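PDB 3VV1: protein LEC-6 from Caenorhabditis elegans, which is a galectin that binds galactose-containing glycans, with a preference for saccharides carrying fucose. Local coordinates for residues Asn64-Pro68 and Asp69-Leu73; Ser88-Gly92 and Gly93-Glu97. All coordinates share one frame; numbering follows the deposited sequence.

Two successive hairpin ends of one antiparallel sheet, the first buried and the second more exposed beside the bound sugars, show how chemistry follows place in a fold. Contact 1, N64-L73, is mostly buried: a classic bulge, a threonine hydroxyl inside the turn and aliphatic packing shape it. Contact 2, S88-E97, lies nearer the surface, with a tight glycine turn, a serine-glutamine bond and a tryptophan and a glutamate that meet the sugars directly. Strands 71-78 and 83-90 are neighbours in the sheet, and the contacts touch: the D70 carboxylate of contact 1 bonds T89 OG1 and G92 N through OD1 and G91 N through OD2, so it reaches the second turn itself.

Contact 1 (Asn64-Pro68 and Asp69-Leu73); sequences NLRTP and DDIVL
L65 and L73 face each other as an antiparallel hydrogen-bonded pair, and the register slips one residue beyond them. L65 N donates to L73 O at 2.8 Å. The carbonyl of L65 in turn receives two amides: V72 N at 2.8 Å to L65 O and, weakly, L73 N at 3.4 Å. Two residues thus stand against one, which defines a classic beta bulge. Past it, R66 pairs with I71, and the chain turns.

The tight part is the inside of the turn, built on T67. With chi1 at 77°, T67 OG1 sits between its own backbone N and carbonyl carbon, turned into the bend, where it accepts from both D69 N and D70 N, each at 3.0 Å. T67 N donates to D70 O, so this one threonine ties the turn through backbone and side chain alike. T67 CG2 presses on V72 CG2 at 3.5 Å, the side chains crossing at about a right angle. The leucines lie alongside each other more loosely, L65 CD1 4.2 Å from L73 CD2.

Looser still is the exposed tip, P68 and D69. R66 marks the partly exposed border: bent at chi3 (83°), it lays one guanidinium face over I71 CG1, 3.7 Å from CZ, and NH1 is anchored by a salt bridge to E146. N64 bonds E146 through ND2 and H74 ND1 through OD1; as H74 binds galactose, N64 is a second-shell residue, consistent with positioning that histidine.

The hairpin of strands 60-66 and 71-78 has neighbours on either edge: strand 144-149, through E146 and L144, beside the first strand, and strand 83-90, through T89, beside the second. V72 and L73 reach I121 on strand 120-125 of the other sheet.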
loop_
_atom_site.group_PDB
_atom_site.type_symbol
_atom_site.label_atom_id
_atom_site.label_comp_id
_atom_site.label_asym_id
_atom_site.label_seq_id
_atom_site.Cartn_x
_atom_site.Cartn_y
_atom_site.Cartn_z
ATOM N N ASN A 64 -2.666 1.517 18.063
ATOM C CA ASN A 64 -1.245 1.140 18.391
ATOM C C ASN A 64 -0.367 1.215 17.164
ATOM O O ASN A 64 -0.737 0.655 16.118
ATOM C CB ASN A 64 -1.155 -0.279 18.935
ATOM C CG ASN A 64 -1.732 -0.416 20.325
ATOM O OD1 ASN A 64 -1.723 0.531 21.114
ATOM N ND2 ASN A 64 -2.288 -1.579 20.610
ATOM N N LEU A 65 0.783 1.893 17.289
ATOM C CA LEU A 65 1.835 1.833 16.251
ATOM C C LEU A 65 2.876 0.892 16.840
ATOM O O LEU A 65 3.517 1.246 17.857
ATOM C CB LEU A 65 2.406 3.235 15.995
ATOM C CG LEU A 65 1.405 4.343 15.688
ATOM C CD1 LEU A 65 2.111 5.700 15.501
ATOM C CD2 LEU A 65 0.521 4.007 14.482
ATOM N N ARG A 66 2.955 -0.315 16.307
ATOM C CA ARG A 66 3.693 -1.430 16.971
ATOM C C ARG A 66 4.920 -1.775 16.135
ATOM O O ARG A 66 4.811 -1.868 14.894
ATOM C CB ARG A 66 2.866 -2.756 16.999
ATOM C CG ARG A 66 1.614 -2.611 17.798
ATOM C CD ARG A 66 0.914 -3.958 17.834
ATOM N NE ARG A 66 1.607 -4.586 18.882
ATOM C CZ ARG A 66 1.098 -4.946 20.065
ATOM N NH1 ARG A 66 -0.176 -4.784 20.399
ATOM N NH2 ARG A 66 1.921 -5.457 20.909
ATOM N N THR A 67 6.030 -2.069 16.797
ATOM C CA THR A 67 7.159 -2.779 16.157
ATOM C C THR A 67 6.974 -4.289 16.465
ATOM O O THR A 67 6.047 -4.655 17.228
ATOM C CB THR A 67 8.515 -2.324 16.712
ATOM O OG1 THR A 67 8.723 -2.926 18.006
ATOM C CG2 THR A 67 8.581 -0.842 16.880
ATOM N N PRO A 68 7.838 -5.155 15.942
ATOM C CA PRO A 68 7.694 -6.579 16.302
ATOM C C PRO A 68 7.873 -6.806 17.813
ATOM O O PRO A 68 7.386 -7.814 18.318
ATOM C CB PRO A 68 8.811 -7.263 15.487
ATOM C CG PRO A 68 8.927 -6.357 14.263
ATOM C CD PRO A 68 8.795 -4.965 14.830
ATOM N N ASP A 69 8.562 -5.903 18.512
ATOM C CA ASP A 69 8.913 -6.135 19.931
ATOM C C ASP A 69 8.101 -5.294 20.921
ATOM O O ASP A 69 8.067 -5.652 22.134
ATOM C CB ASP A 69 10.368 -5.835 20.145
ATOM C CG ASP A 69 11.244 -6.799 19.373
ATOM O OD1 ASP A 69 10.878 -7.994 19.219
ATOM O OD2 ASP A 69 12.291 -6.366 18.895
ATOM N N ASP A 70 7.514 -4.160 20.462
ATOM C CA ASP A 70 6.957 -3.222 21.439
ATOM C C ASP A 70 5.944 -2.331 20.827
ATOM O O ASP A 70 5.865 -2.263 19.575
ATOM C CB ASP A 70 8.089 -2.400 22.100
ATOM C CG ASP A 70 8.617 -3.062 23.350
ATOM O OD1 ASP A 70 7.812 -3.413 24.290
ATOM O OD2 ASP A 70 9.838 -3.263 23.384
ATOM N N ILE A 71 5.204 -1.597 21.660
ATOM C CA ILE A 71 4.288 -0.580 21.147
ATOM C C ILE A 71 4.990 0.794 21.210
ATOM O O ILE A 71 5.377 1.261 22.296
ATOM C CB ILE A 71 2.976 -0.492 21.941
ATOM C CG1 ILE A 71 2.251 -1.854 21.841
ATOM C CG2 ILE A 71 2.141 0.662 21.376
ATOM C CD1 ILE A 71 1.083 -1.937 22.827
ATOM N N VAL A 72 5.267 1.398 20.056
ATOM C CA VAL A 72 5.909 2.734 20.057
ATOM C C VAL A 72 4.940 3.806 20.540
ATOM O O VAL A 72 5.318 4.683 21.315
ATOM C CB VAL A 72 6.433 3.086 18.658
ATOM C CG1 VAL A 72 6.772 4.592 18.530
ATOM C CG2 VAL A 72 7.668 2.236 18.345
ATOM N N LEU A 73 3.669 3.748 20.089
ATOM C CA LEU A 73 2.640 4.637 20.604
ATOM C C LEU A 73 1.323 3.935 20.720
ATOM O O LEU A 73 0.850 3.297 19.755
ATOM C CB LEU A 73 2.481 5.854 19.682
ATOM C CG LEU A 73 1.274 6.758 19.998
ATOM C CD1 LEU A 73 1.325 7.416 21.390
ATOM C CD2 LEU A 73 1.164 7.846 18.958
#

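Contact 2 (Ser88-Gly92 and Gly93-Glu97); sequences STSGG and GWQSE. With GAL (beta-D-galactopyranose), chain C; FUC (alpha-L-fucopyranose), chain B.
W94 CG lies anti to its carbonyl carbon, beside the backbone N (chi1 -70°), and the indole turns across T89, whose own chi1 of 69° leaves CG2 beside the backbone N and turned to the ring. The methyl carbon T89 CG2 lies 3.9 Å from the centroid of the W94 six-membered ring, a CH-pi contact over one face. The opposite face receives galactose, with W94 CZ2 3.8 Å from GAL C4 and GAL C5 above the ring. The indole is thus packed between protein methyl and sugar.

Further along the hairpin, Q95 is extended beyond CG and its amide oxygen meets S88: S88 OG donates to Q95 OE1 at 2.7 Å, tilted from the carbonyl plane. A water that donates to both T89 O and Q95 OE1 gives that oxygen a second bond. Q95 N donates to S88 O at 2.9 Å; S90 N donates to G93 O and G93 N to S90 O, closing a type I' turn whose central residues, G91 and G92, have positive phi.

E97 takes no part in the hairpin pairing but reaches the ligand: its OE2 accepts from GAL O6 at 2.6 Å and, in a very short bond, from FUC O3 at 2.5 Å, while OE1 pairs with R99. One carboxylate oxygen so bridges two sugars. With H74, N87 and R78 also binding galactose, and E81 and R78 the fucose, this is the galectin carbohydrate site, in which a tryptophan stacks on the galactose.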
loop_
_atom_site.group_PDB
_atom_site.type_symbol
_atom_site.label_atom_id
_atom_site.label_comp_id
_atom_site.label_asym_id
_atom_site.label_seq_id
_atom_site.Cartn_x
_atom_site.Cartn_y
_atom_site.Cartn_z
ATOM N N SER A 88 3.481 3.777 25.810
ATOM C CA SER A 88 4.296 2.916 24.948
ATOM C C SER A 88 4.811 1.783 25.818
ATOM O O SER A 88 4.721 1.857 27.072
ATOM C CB SER A 88 5.543 3.701 24.482
ATOM O OG SER A 88 6.265 4.295 25.592
ATOM N N THR A 89 5.356 0.754 25.177
ATOM C CA THR A 89 6.009 -0.292 25.928
ATOM C C THR A 89 7.484 -0.418 25.553
ATOM O O THR A 89 7.906 -0.053 24.442
ATOM C CB THR A 89 5.358 -1.685 25.756
ATOM O OG1 THR A 89 5.553 -2.202 24.433
ATOM C CG2 THR A 89 3.867 -1.654 26.103
ATOM N N SER A 90 8.279 -0.890 26.499
ATOM C CA SER A 90 9.652 -1.258 26.200
ATOM C C SER A 90 9.923 -2.553 26.895
ATOM O O SER A 90 9.682 -2.652 28.094
ATOM C CB SER A 90 10.628 -0.156 26.725
ATOM O OG SER A 90 11.989 -0.515 26.490
ATOM N N GLY A 91 10.405 -3.563 26.165
ATOM C CA GLY A 91 10.560 -4.907 26.723
ATOM C C GLY A 91 9.228 -5.439 27.230
ATOM O O GLY A 91 9.197 -6.236 28.159
ATOM N N GLY A 92 8.145 -4.940 26.632
ATOM C CA GLY A 92 6.808 -5.368 26.868
ATOM C C GLY A 92 6.103 -4.733 28.052
ATOM O O GLY A 92 4.923 -4.995 28.276
ATOM N N GLY A 93 6.812 -3.904 28.816
ATOM C CA GLY A 93 6.189 -3.194 29.931
ATOM C C GLY A 93 5.773 -1.756 29.613
ATOM O O GLY A 93 6.526 -0.999 28.983
ATOM N N TRP A 94 4.576 -1.364 30.055
ATOM C CA TRP A 94 4.132 0.010 29.900
ATOM C C TRP A 94 5.040 0.984 30.565
ATOM O O TRP A 94 5.487 0.776 31.711
ATOM C CB TRP A 94 2.705 0.174 30.523
ATOM C CG TRP A 94 1.587 -0.516 29.764
ATOM C CD1 TRP A 94 0.772 -1.579 30.192
ATOM C CD2 TRP A 94 1.145 -0.197 28.414
ATOM N NE1 TRP A 94 -0.120 -1.940 29.199
ATOM C CE2 TRP A 94 0.049 -1.150 28.100
ATOM C CE3 TRP A 94 1.536 0.765 27.443
ATOM C CZ2 TRP A 94 -0.599 -1.149 26.855
ATOM C CZ3 TRP A 94 0.869 0.761 26.209
ATOM C CH2 TRP A 94 -0.212 -0.156 25.942
ATOM N N GLN A 95 5.206 2.119 29.894
ATOM C CA GLN A 95 6.062 3.172 30.420
ATOM C C GLN A 95 5.183 4.249 31.060
ATOM O O GLN A 95 4.118 3.921 31.583
ATOM C CB GLN A 95 7.023 3.668 29.294
ATOM C CG GLN A 95 7.918 2.490 28.868
ATOM C CD GLN A 95 8.859 2.865 27.727
ATOM O OE1 GLN A 95 8.417 3.093 26.612
ATOM N NE2 GLN A 95 10.145 2.917 28.022
ATOM N N SER A 96 5.615 5.509 31.079
ATOM C CA SER A 96 4.852 6.595 31.717
ATOM C C SER A 96 3.715 7.088 30.829
ATOM O O SER A 96 3.923 7.333 29.613
ATOM C CB SER A 96 5.823 7.787 31.945
ATOM O OG SER A 96 5.131 8.642 32.822
ATOM N N GLU A 97 2.525 7.270 31.412
ATOM C CA GLU A 97 1.413 7.780 30.627
ATOM C C GLU A 97 1.529 9.315 30.440
ATOM O O GLU A 97 1.898 10.056 31.383
ATOM C CB GLU A 97 0.084 7.504 31.322
ATOM C CG GLU A 97 -0.223 6.023 31.346
ATOM C CD GLU A 97 -1.532 5.712 32.080
ATOM O OE1 GLU A 97 -2.050 6.579 32.826
ATOM O OE2 GLU A 97 -1.982 4.569 31.935
HETATM C C1 GAL C . -3.890 0.632 31.264
HETATM C C2 GAL C . -4.889 -0.031 30.266
HETATM C C3 GAL C . -4.180 -0.443 29.031
HETATM C C4 GAL C . -3.408 0.758 28.461
HETATM C C5 GAL C . -2.505 1.333 29.564
HETATM C C6 GAL C . -1.685 2.538 29.047
HETATM O O2 GAL C . -5.450 -1.163 30.893
HETATM O O3 GAL C . -5.151 -0.854 28.030
HETATM O O4 GAL C . -4.337 1.760 27.990
HETATM O O5 GAL C . -3.267 1.756 30.638
HETATM O O6 GAL C . -0.864 3.034 30.121
HETATM C C1 FUC B . -6.532 1.926 34.865
HETATM C C2 FUC B . -5.980 3.207 34.093
HETATM C C3 FUC B . -4.430 3.131 33.904
HETATM C C4 FUC B . -3.904 1.710 33.554
HETATM C C5 FUC B . -4.102 0.766 34.754
HETATM C C6 FUC B . -3.599 -0.594 34.310
HETATM O O1 FUC B . -7.288 2.303 36.006
HETATM O O2 FUC B . -6.486 4.583 34.584
HETATM O O3 FUC B . -4.191 3.973 32.835
HETATM O O4 FUC B . -4.640 1.159 32.345
HETATM O O5 FUC B . -5.554 0.725 35.041
HETATM O O HOH W 1 8.740 2.588 23.950
#